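Local structure of ferredoxin component of dioxygenase (Sphingobium yanoikuyae, 2I7F) at residues N3-V13 with T93-Q103; V38-H47 with P82-V92. The protein carries a Rieske-type [2Fe-2S] cluster and probably passes electrons to the terminal oxygenase of the biphenyl 2,3-dioxygenase system. All coordinates share one frame; numbering follows the deposited sequence.

Contact 1 of 2, residues N3-V13 with T93-Q103; sequences NKLRLCQVASV and TIEDGWVCIDQ. With SO4 (sulfate ion), chain C.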
loop_
_atom_site.group_PDB
_atom_site.type_symbol
_atom_site.label_atom_id
_atom_site.label_comp_id
_atom_site.label_asym_id
_atom_site.label_seq_id
_atom_site.Cartn_x
_atom_site.Cartn_y
_atom_site.Cartn_z
ATOM N N ASN A 3 -9.215 18.016 -4.342
ATOM C CA ASN A 3 -8.282 17.537 -5.396
ATOM C C ASN A 3 -7.316 16.543 -4.756
ATOM O O ASN A 3 -7.752 15.436 -4.459
ATOM C CB ASN A 3 -7.581 18.714 -6.093
ATOM C CG ASN A 3 -6.934 18.326 -7.449
ATOM O OD1 ASN A 3 -6.359 19.195 -8.155
ATOM N ND2 ASN A 3 -7.042 17.036 -7.826
ATOM N N LYS A 4 -6.054 16.912 -4.493
ATOM C CA LYS A 4 -5.026 15.937 -4.119
ATOM C C LYS A 4 -4.494 16.043 -2.693
ATOM O O LYS A 4 -4.441 17.127 -2.106
ATOM C CB LYS A 4 -3.859 15.986 -5.103
ATOM C CG LYS A 4 -4.351 15.877 -6.544
ATOM C CD LYS A 4 -3.427 15.145 -7.437
ATOM C CE LYS A 4 -3.987 15.058 -8.844
ATOM N NZ LYS A 4 -5.260 14.330 -8.966
ATOM N N LEU A 5 -4.127 14.883 -2.157
ATOM C CA LEU A 5 -3.561 14.741 -0.822
ATOM C C LEU A 5 -2.144 14.262 -0.973
ATOM O O LEU A 5 -1.936 13.256 -1.616
ATOM C CB LEU A 5 -4.318 13.674 -0.015
ATOM C CG LEU A 5 -5.764 13.946 0.369
ATOM C CD1 LEU A 5 -6.390 12.765 1.143
ATOM C CD2 LEU A 5 -5.767 15.237 1.156
ATOM N N ARG A 6 -1.173 14.975 -0.400
ATOM C CA ARG A 6 0.207 14.480 -0.340
ATOM C C ARG A 6 0.383 13.397 0.742
ATOM O O ARG A 6 -0.015 13.598 1.886
ATOM C CB ARG A 6 1.171 15.631 -0.079
ATOM C CG ARG A 6 1.246 16.558 -1.243
ATOM C CD ARG A 6 2.138 17.745 -1.020
ATOM N NE ARG A 6 1.599 18.543 0.045
ATOM C CZ ARG A 6 2.086 19.709 0.442
ATOM N NH1 ARG A 6 3.158 20.230 -0.141
ATOM N NH2 ARG A 6 1.465 20.359 1.413
ATOM N N LEU A 7 0.996 12.270 0.384
ATOM C CA LEU A 7 1.235 11.171 1.334
ATOM C C LEU A 7 2.655 11.165 1.895
ATOM O O LEU A 7 2.842 11.098 3.109
ATOM C CB LEU A 7 0.864 9.791 0.731
ATOM C CG LEU A 7 -0.548 9.727 0.161
ATOM C CD1 LEU A 7 -0.872 8.318 -0.431
ATOM C CD2 LEU A 7 -1.583 10.145 1.219
ATOM N N CYS A 8 3.644 11.312 1.016
ATOM C CA CYS A 8 5.043 11.181 1.382
ATOM C C CYS A 8 5.846 11.495 0.155
ATOM O O CYS A 8 5.314 11.489 -0.952
ATOM C CB CYS A 8 5.369 9.758 1.907
ATOM S SG CYS A 8 5.269 8.356 0.736
ATOM N N GLN A 9 7.131 11.780 0.335
ATOM C CA GLN A 9 7.994 12.050 -0.796
ATOM C C GLN A 9 8.286 10.740 -1.531
ATOM O O GLN A 9 8.455 9.701 -0.914
ATOM C CB GLN A 9 9.286 12.685 -0.326
ATOM C CG GLN A 9 9.099 14.100 0.128
ATOM C CD GLN A 9 10.300 14.557 0.889
ATOM O OE1 GLN A 9 11.188 15.198 0.324
ATOM N NE2 GLN A 9 10.391 14.167 2.146
ATOM N N VAL A 10 8.307 10.808 -2.853
ATOM C CA VAL A 10 8.666 9.662 -3.699
ATOM C C VAL A 10 10.033 9.070 -3.269
ATOM O O VAL A 10 10.226 7.850 -3.204
ATOM C CB VAL A 10 8.756 10.082 -5.212
ATOM C CG1 VAL A 10 9.199 8.896 -6.102
ATOM C CG2 VAL A 10 7.436 10.589 -5.759
ATOM N N ALA A 11 10.994 9.959 -3.023
ATOM C CA ALA A 11 12.348 9.548 -2.542
ATOM C C ALA A 11 12.351 8.644 -1.290
ATOM O O ALA A 11 13.315 7.929 -1.067
ATOM C CB ALA A 11 13.177 10.762 -2.257
ATOM N N SER A 12 11.319 8.749 -0.448
ATOM C CA SER A 12 11.195 7.958 0.788
ATOM C C SER A 12 10.799 6.507 0.573
ATOM O O SER A 12 10.874 5.681 1.520
ATOM C CB SER A 12 10.105 8.544 1.679
ATOM O OG SER A 12 10.543 9.744 2.239
ATOM N N VAL A 13 10.309 6.181 -0.621
ATOM C CA VAL A 13 9.757 4.858 -0.875
ATOM C C VAL A 13 10.717 4.019 -1.709
ATOM O O VAL A 13 10.759 4.156 -2.923
ATOM C CB VAL A 13 8.387 4.923 -1.580
ATOM C CG1 VAL A 13 7.688 3.545 -1.479
ATOM C CG2 VAL A 13 7.535 6.071 -1.002
ATOM N N THR A 93 -0.866 9.969 -8.334
ATOM C CA THR A 93 -0.204 11.012 -9.097
ATOM C C THR A 93 1.065 11.424 -8.316
ATOM O O THR A 93 1.047 11.426 -7.116
ATOM C CB THR A 93 -1.161 12.194 -9.277
ATOM O OG1 THR A 93 -2.413 11.705 -9.806
ATOM C CG2 THR A 93 -0.605 13.267 -10.247
ATOM N N ILE A 94 2.138 11.796 -9.008
ATOM C CA ILE A 94 3.317 12.456 -8.400
ATOM C C ILE A 94 3.252 13.937 -8.710
ATOM O O ILE A 94 3.151 14.351 -9.888
ATOM C CB ILE A 94 4.660 11.888 -8.947
ATOM C CG1 ILE A 94 4.815 10.434 -8.448
ATOM C CG2 ILE A 94 5.847 12.747 -8.519
ATOM C CD1 ILE A 94 5.928 9.662 -9.176
ATOM N N GLU A 95 3.251 14.720 -7.638
ATOM C CA GLU A 95 3.130 16.153 -7.708
ATOM C C GLU A 95 4.332 16.705 -7.009
ATOM O O GLU A 95 4.415 16.598 -5.811
ATOM C CB GLU A 95 1.858 16.636 -7.007
ATOM C CG GLU A 95 0.542 16.119 -7.614
ATOM C CD GLU A 95 0.209 16.729 -8.945
ATOM O OE1 GLU A 95 0.967 17.591 -9.449
ATOM O OE2 GLU A 95 -0.845 16.362 -9.508
ATOM N N ASP A 96 5.275 17.237 -7.772
ATOM C CA ASP A 96 6.409 17.951 -7.251
ATOM C C ASP A 96 7.198 17.121 -6.262
ATOM O O ASP A 96 7.529 17.589 -5.166
ATOM C CB ASP A 96 5.977 19.275 -6.588
ATOM C CG ASP A 96 7.115 20.255 -6.467
ATOM O OD1 ASP A 96 7.894 20.387 -7.429
ATOM O OD2 ASP A 96 7.209 20.934 -5.419
ATOM N N GLY A 97 7.498 15.896 -6.661
ATOM C CA GLY A 97 8.215 14.954 -5.796
ATOM C C GLY A 97 7.429 14.276 -4.718
ATOM O O GLY A 97 8.005 13.498 -3.971
ATOM N N TRP A 98 6.141 14.585 -4.581
ATOM C CA TRP A 98 5.260 13.892 -3.622
ATOM C C TRP A 98 4.375 12.798 -4.225
ATOM O O TRP A 98 3.779 12.972 -5.279
ATOM C CB TRP A 98 4.365 14.906 -2.861
ATOM C CG TRP A 98 5.146 15.735 -1.935
ATOM C CD1 TRP A 98 5.876 16.847 -2.263
ATOM C CD2 TRP A 98 5.339 15.528 -0.519
ATOM N NE1 TRP A 98 6.509 17.333 -1.143
ATOM C CE2 TRP A 98 6.200 16.549 -0.064
ATOM C CE3 TRP A 98 4.834 14.611 0.408
ATOM C CZ2 TRP A 98 6.574 16.675 1.287
ATOM C CZ3 TRP A 98 5.223 14.722 1.729
ATOM C CH2 TRP A 98 6.094 15.731 2.155
ATOM N N VAL A 99 4.272 11.686 -3.515
ATOM C CA VAL A 99 3.246 10.674 -3.755
ATOM C C VAL A 99 1.893 11.217 -3.313
ATOM O O VAL A 99 1.701 11.525 -2.130
ATOM C CB VAL A 99 3.505 9.338 -3.007
ATOM C CG1 VAL A 99 2.415 8.368 -3.336
ATOM C CG2 VAL A 99 4.850 8.733 -3.427
ATOM N N CYS A 100 0.966 11.370 -4.274
ATOM C CA CYS A 100 -0.371 11.836 -3.976
ATOM C C CYS A 100 -1.450 10.886 -4.442
ATOM O O CYS A 100 -1.269 10.124 -5.390
ATOM C CB CYS A 100 -0.649 13.215 -4.611
ATOM S SG CYS A 100 0.475 14.530 -4.257
ATOM N N ILE A 101 -2.597 10.999 -3.768
ATOM C CA ILE A 101 -3.857 10.368 -4.151
ATOM C C ILE A 101 -4.952 11.455 -4.125
ATOM O O ILE A 101 -4.754 12.530 -3.591
ATOM C CB ILE A 101 -4.235 9.148 -3.263
ATOM C CG1 ILE A 101 -4.449 9.537 -1.781
ATOM C CG2 ILE A 101 -3.190 8.021 -3.454
ATOM C CD1 ILE A 101 -5.285 8.517 -0.954
ATOM N N ASP A 102 -6.082 11.165 -4.730
ATOM C CA ASP A 102 -7.176 12.107 -4.778
ATOM C C ASP A 102 -7.829 12.098 -3.424
ATOM O O ASP A 102 -7.880 11.063 -2.777
ATOM C CB ASP A 102 -8.203 11.713 -5.854
ATOM C CG ASP A 102 -7.645 11.803 -7.293
ATOM O OD1 ASP A 102 -6.612 12.459 -7.543
ATOM O OD2 ASP A 102 -8.268 11.198 -8.208
ATOM N N GLN A 103 -8.307 13.252 -2.982
ATOM C CA GLN A 103 -9.213 13.310 -1.827
ATOM C C GLN A 103 -10.503 12.556 -2.245
ATOM O O GLN A 103 -11.087 12.873 -3.278
ATOM C CB GLN A 103 -9.510 14.771 -1.490
ATOM C CG GLN A 103 -9.163 15.220 -0.058
ATOM C CD GLN A 103 -8.995 16.750 0.046
ATOM O OE1 GLN A 103 -8.239 17.386 -0.717
ATOM N NE2 GLN A 103 -9.712 17.338 0.972
HETATM S S SO4 C . 8.069 12.092 3.944
HETATM O O1 SO4 C . 6.642 12.380 4.145
HETATM O O2 SO4 C . 8.354 11.398 2.692
HETATM O O3 SO4 C . 8.816 13.361 3.968
HETATM O O4 SO4 C . 8.527 11.226 5.046
#
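The indole of Trp98 lies between the aliphatic parts of two side chains: CD of Arg6 sits over one face, 3.9 Å from the five-membered ring's centroid, and CG of Gln9 over the opposite face, 3.8 Å from the six-membered ring's centroid. Both are CH-pi contacts. Arg6 reaches the indole because its CG stands beside the backbone N (chi1 -68°), and CG also touches SG of Cys100 at 3.7 Å. Without the indole, as with an alanine here, the Arg6 methylenes would probably lose their support and turn more freely, and Gln9 CG the ring face beneath it. Gln9 N and Ser12 OG both bind O2 of a sulfate, probably from the crystallisation liquor. At the far end, NZ of Lys4 forms a salt bridge with OD1 of Asp102 at 2.7 Å. Antiparallel bonds such as Leu5 N to Ile101 O (2.8 Å) join the backbones, but Leu7 and Cys8 face Val99 in a classic beta bulge, Leu7 N bonded to Val99 O, Val99 N to Cys8 O. CD1 of Leu7 packs on CG2 of Ile101 at 3.8 Å. Strand 4-9 is an outermost strand of the six-stranded antiparallel sheet within this chain, beside 98-102, while Leu7 and Val99 pack against strands 29-34 and 37-42.

Contact 2 of 2, residues V38-H47 with P82-V92; sequences VFVTDNLCTH and PCQIPIKTYPV. With FES (Fe2/s2 (inorganic) cluster), chain D.
Segments 38-47 and 82-92 run roughly antiparallel, their end-to-end directions 152° apart, pairing briefly as strands and then continuing as loops to the metal centre. This is the Rieske fold at the point where its larger sheet gives way to the cluster-binding loops. In the paired part, Asp42 N donates to Lys88 O, and Thr41 faces Thr89 as a non-hydrogen-bonded pair. Val40 packs its CG2 on CG2 of Val92 at 3.5 Å, and its CG1 on CD1 of Tyr90. The phenol of Tyr90 reaches Asp42, where OH donates to OD1 (2.7 Å) on the syn side of the carboxylate, whose plane is turned 49° from the ring. The other oxygen, OD2, accepts from a water that in turn takes the N-H of Lys88, so both carboxylate oxygens are engaged. Ile87 CD1 lies 3.3 Å from Leu44 O. Nearer the cluster, Thr46 OG1 donates to Ile85 O at 2.7 Å and accepts from a second water, held also by Gln84 N, tying the two loops together. Cys45 SG binds one iron, and its sulfur also receives the N-H of His47. The other iron is bound by ND1 of His47; Cys64 and His67 complete the ligand set. With CG of His47 anti to the backbone N (chi1 -180°), its imidazole reaches both iron and Pro82. CB of Pro82, whose preceding peptide bond is cis, lies over one face of that imidazole, 3.8 Å from its centroid.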
loop_
_atom_site.group_PDB
_atom_site.type_symbol
_atom_site.label_atom_id
_atom_site.label_comp_id
_atom_site.label_asym_id
_atom_site.label_seq_id
_atom_site.Cartn_x
_atom_site.Cartn_y
_atom_site.Cartn_z
ATOM N N VAL A 38 5.258 3.541 -8.185
ATOM C CA VAL A 38 4.584 3.697 -6.896
ATOM C C VAL A 38 3.084 3.280 -6.931
ATOM O O VAL A 38 2.373 3.532 -7.880
ATOM C CB VAL A 38 4.757 5.185 -6.399
ATOM C CG1 VAL A 38 3.978 5.476 -5.144
ATOM C CG2 VAL A 38 6.236 5.523 -6.193
ATOM N N PHE A 39 2.654 2.584 -5.879
ATOM C CA PHE A 39 1.297 2.110 -5.691
ATOM C C PHE A 39 0.922 2.447 -4.265
ATOM O O PHE A 39 1.806 2.579 -3.401
ATOM C CB PHE A 39 1.210 0.587 -5.985
ATOM C CG PHE A 39 1.629 0.233 -7.395
ATOM C CD1 PHE A 39 2.977 0.019 -7.716
ATOM C CD2 PHE A 39 0.692 0.248 -8.441
ATOM C CE1 PHE A 39 3.357 -0.241 -9.007
ATOM C CE2 PHE A 39 1.068 -0.005 -9.736
ATOM C CZ PHE A 39 2.408 -0.257 -10.033
ATOM N N VAL A 40 -0.377 2.638 -4.036
ATOM C CA VAL A 40 -0.935 2.989 -2.731
ATOM C C VAL A 40 -2.165 2.083 -2.474
ATOM O O VAL A 40 -3.060 1.970 -3.338
ATOM C CB VAL A 40 -1.310 4.512 -2.624
ATOM C CG1 VAL A 40 -1.999 4.866 -1.253
ATOM C CG2 VAL A 40 -0.046 5.385 -2.834
ATOM N N THR A 41 -2.148 1.431 -1.310
ATOM C CA THR A 41 -3.247 0.605 -0.810
ATOM C C THR A 41 -3.614 1.027 0.616
ATOM O O THR A 41 -2.824 1.663 1.283
ATOM C CB THR A 41 -2.917 -0.937 -0.821
ATOM O OG1 THR A 41 -2.081 -1.313 0.298
ATOM C CG2 THR A 41 -2.275 -1.380 -2.129
ATOM N N ASP A 42 -4.808 0.682 1.087
ATOM C CA ASP A 42 -5.029 0.614 2.528
ATOM C C ASP A 42 -3.942 -0.234 3.228
ATOM O O ASP A 42 -3.409 -1.175 2.669
ATOM C CB ASP A 42 -6.410 0.064 2.856
ATOM C CG ASP A 42 -7.511 1.096 2.669
ATOM O OD1 ASP A 42 -7.196 2.271 2.388
ATOM O OD2 ASP A 42 -8.696 0.725 2.792
ATOM N N ASN A 43 -3.570 0.150 4.434
ATOM C CA ASN A 43 -2.547 -0.586 5.192
ATOM C C ASN A 43 -3.136 -1.731 6.058
ATOM O O ASN A 43 -2.478 -2.765 6.259
ATOM C CB ASN A 43 -1.785 0.412 6.068
ATOM C CG ASN A 43 -0.415 -0.014 6.415
ATOM O OD1 ASN A 43 0.280 0.661 7.217
ATOM N ND2 ASN A 43 0.027 -1.119 5.839
ATOM N N LEU A 44 -4.349 -1.548 6.587
ATOM C CA LEU A 44 -4.966 -2.571 7.411
ATOM C C LEU A 44 -5.327 -3.791 6.527
ATOM O O LEU A 44 -6.146 -3.691 5.613
ATOM C CB LEU A 44 -6.239 -2.046 8.155
ATOM C CG LEU A 44 -6.768 -2.919 9.317
ATOM C CD1 LEU A 44 -5.793 -2.891 10.530
ATOM C CD2 LEU A 44 -8.184 -2.527 9.743
ATOM N N CYS A 45 -4.693 -4.932 6.812
ATOM C CA CYS A 45 -5.092 -6.215 6.246
ATOM C C CYS A 45 -6.613 -6.381 6.369
ATOM O O CYS A 45 -7.203 -5.912 7.341
ATOM C CB CYS A 45 -4.415 -7.374 6.959
ATOM S SG CYS A 45 -4.717 -8.898 6.050
ATOM N N THR A 46 -7.227 -6.971 5.343
ATOM C CA THR A 46 -8.688 -7.151 5.315
ATOM C C THR A 46 -9.069 -8.384 6.114
ATOM O O THR A 46 -10.246 -8.601 6.404
ATOM C CB THR A 46 -9.300 -7.270 3.860
ATOM O OG1 THR A 46 -8.773 -8.438 3.210
ATOM C CG2 THR A 46 -9.065 -6.017 2.989
ATOM N N HIS A 47 -8.076 -9.189 6.489
ATOM C CA HIS A 47 -8.329 -10.391 7.243
ATOM C C HIS A 47 -8.216 -10.207 8.758
ATOM O O HIS A 47 -8.876 -10.909 9.536
ATOM C CB HIS A 47 -7.429 -11.512 6.754
ATOM C CG HIS A 47 -7.648 -12.779 7.490
ATOM N ND1 HIS A 47 -6.798 -13.213 8.484
ATOM C CD2 HIS A 47 -8.682 -13.650 7.471
ATOM C CE1 HIS A 47 -7.275 -14.327 9.005
ATOM N NE2 HIS A 47 -8.427 -14.604 8.419
ATOM N N PRO A 82 -5.154 -16.653 4.131
ATOM C CA PRO A 82 -6.578 -16.402 4.319
ATOM C C PRO A 82 -7.156 -15.103 3.795
ATOM O O PRO A 82 -8.335 -14.834 4.037
ATOM C CB PRO A 82 -6.729 -16.476 5.845
ATOM C CG PRO A 82 -5.426 -16.074 6.381
ATOM C CD PRO A 82 -4.386 -16.355 5.357
ATOM N N CYS A 83 -6.359 -14.298 3.097
ATOM C CA CYS A 83 -6.887 -13.093 2.458
ATOM C C CYS A 83 -7.856 -13.449 1.351
ATOM O O CYS A 83 -7.535 -14.251 0.470
ATOM C CB CYS A 83 -5.763 -12.239 1.892
ATOM S SG CYS A 83 -4.752 -11.611 3.188
ATOM N N GLN A 84 -9.059 -12.869 1.438
ATOM C CA GLN A 84 -10.124 -13.083 0.456
ATOM C C GLN A 84 -10.783 -11.800 -0.037
ATOM O O GLN A 84 -11.283 -11.766 -1.166
ATOM C CB GLN A 84 -11.220 -13.976 1.034
ATOM C CG GLN A 84 -10.788 -15.412 1.286
ATOM C CD GLN A 84 -11.872 -16.224 1.978
ATOM O OE1 GLN A 84 -12.525 -15.747 2.916
ATOM N NE2 GLN A 84 -12.079 -17.445 1.520
ATOM N N ILE A 85 -10.855 -10.787 0.826
ATOM C CA ILE A 85 -11.477 -9.492 0.500
ATOM C C ILE A 85 -10.380 -8.608 -0.102
ATOM O O ILE A 85 -9.364 -8.373 0.554
ATOM C CB ILE A 85 -12.044 -8.794 1.771
ATOM C CG1 ILE A 85 -13.159 -9.623 2.434
ATOM C CG2 ILE A 85 -12.551 -7.392 1.444
ATOM C CD1 ILE A 85 -13.457 -9.190 3.896
ATOM N N PRO A 86 -10.554 -8.131 -1.335
ATOM C CA PRO A 86 -9.480 -7.305 -1.922
ATOM C C PRO A 86 -9.143 -6.068 -1.075
ATOM O O PRO A 86 -10.033 -5.465 -0.472
ATOM C CB PRO A 86 -10.062 -6.906 -3.278
ATOM C CG PRO A 86 -10.954 -7.996 -3.594
ATOM C CD PRO A 86 -11.638 -8.306 -2.308
ATOM N N ILE A 87 -7.862 -5.706 -1.051
ATOM C CA ILE A 87 -7.368 -4.495 -0.400
ATOM C C ILE A 87 -7.812 -3.325 -1.298
ATOM O O ILE A 87 -7.921 -3.469 -2.521
ATOM C CB ILE A 87 -5.790 -4.602 -0.101
ATOM C CG1 ILE A 87 -5.297 -3.619 0.947
ATOM C CG2 ILE A 87 -4.973 -4.423 -1.336
ATOM C CD1 ILE A 87 -5.854 -3.781 2.338
ATOM N N LYS A 88 -8.195 -2.220 -0.681
ATOM C CA LYS A 88 -8.482 -1.001 -1.424
ATOM C C LYS A 88 -7.182 -0.435 -1.971
ATOM O O LYS A 88 -6.215 -0.327 -1.239
ATOM C CB LYS A 88 -9.138 0.031 -0.523
ATOM C CG LYS A 88 -9.356 1.423 -1.128
ATOM C CD LYS A 88 -10.587 1.463 -1.931
ATOM C CE LYS A 88 -10.954 2.882 -2.300
ATOM N NZ LYS A 88 -11.946 2.791 -3.392
ATOM N N THR A 89 -7.209 -0.092 -3.260
ATOM C CA THR A 89 -6.139 0.615 -3.956
ATOM C C THR A 89 -6.581 2.046 -4.298
ATOM O O THR A 89 -7.765 2.378 -4.267
ATOM C CB THR A 89 -5.683 -0.145 -5.266
ATOM O OG1 THR A 89 -6.705 -0.060 -6.282
ATOM C CG2 THR A 89 -5.344 -1.612 -4.995
ATOM N N TYR A 90 -5.605 2.900 -4.572
ATOM C CA TYR A 90 -5.828 4.296 -4.905
ATOM C C TYR A 90 -4.991 4.644 -6.131
ATOM O O TYR A 90 -3.838 4.225 -6.217
ATOM C CB TYR A 90 -5.436 5.227 -3.708
ATOM C CG TYR A 90 -6.230 4.951 -2.428
ATOM C CD1 TYR A 90 -5.822 3.980 -1.532
ATOM C CD2 TYR A 90 -7.377 5.641 -2.142
ATOM C CE1 TYR A 90 -6.515 3.719 -0.386
ATOM C CE2 TYR A 90 -8.100 5.364 -0.991
ATOM C CZ TYR A 90 -7.665 4.404 -0.120
ATOM O OH TYR A 90 -8.403 4.201 1.023
ATOM N N PRO A 91 -5.568 5.368 -7.087
ATOM C CA PRO A 91 -4.844 5.945 -8.203
ATOM C C PRO A 91 -3.901 7.025 -7.700
ATOM O O PRO A 91 -4.329 7.905 -6.924
ATOM C CB PRO A 91 -5.966 6.530 -9.102
ATOM C CG PRO A 91 -7.197 5.907 -8.642
ATOM C CD PRO A 91 -7.005 5.716 -7.169
ATOM N N VAL A 92 -2.647 6.941 -8.160
ATOM C CA VAL A 92 -1.516 7.720 -7.692
ATOM C C VAL A 92 -1.108 8.749 -8.791
ATOM O O VAL A 92 -1.092 8.459 -10.000
ATOM C CB VAL A 92 -0.330 6.792 -7.238
ATOM C CG1 VAL A 92 0.803 7.569 -6.619
ATOM C CG2 VAL A 92 -0.832 5.728 -6.249
HETATM FE FE1 FES D . -4.673 -12.556 8.604
HETATM FE FE2 FES D . -3.515 -10.375 7.367
HETATM S S1 FES D . -3.782 -12.446 6.616
HETATM S S2 FES D . -4.444 -10.505 9.410
HETATM O O HOH W 1 -9.025 -2.016 2.313
HETATM O O HOH W 2 -9.557 -11.000 3.560
#

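The two contacts show how one antiparallel sheet can run from a terminal edge toward a metal site. Their centres lie about 17 Å apart, and both draw on strand 89-95, which stands between strand 98-102 of contact 1 and strand 37-42 of contact 2. Along the chain, residues 3-13 come first, then 38-47, 82-92 and 93-103, so contact 1 joins segments near the two termini while contact 2 is made entirely by the chain between them. They also touch directly: Leu7 CD1 packs on Val40 CG1, and Ile101 CG2 on Tyr90 CB. The cluster is held at the loop end of contact 2, while contact 1 lies away from it.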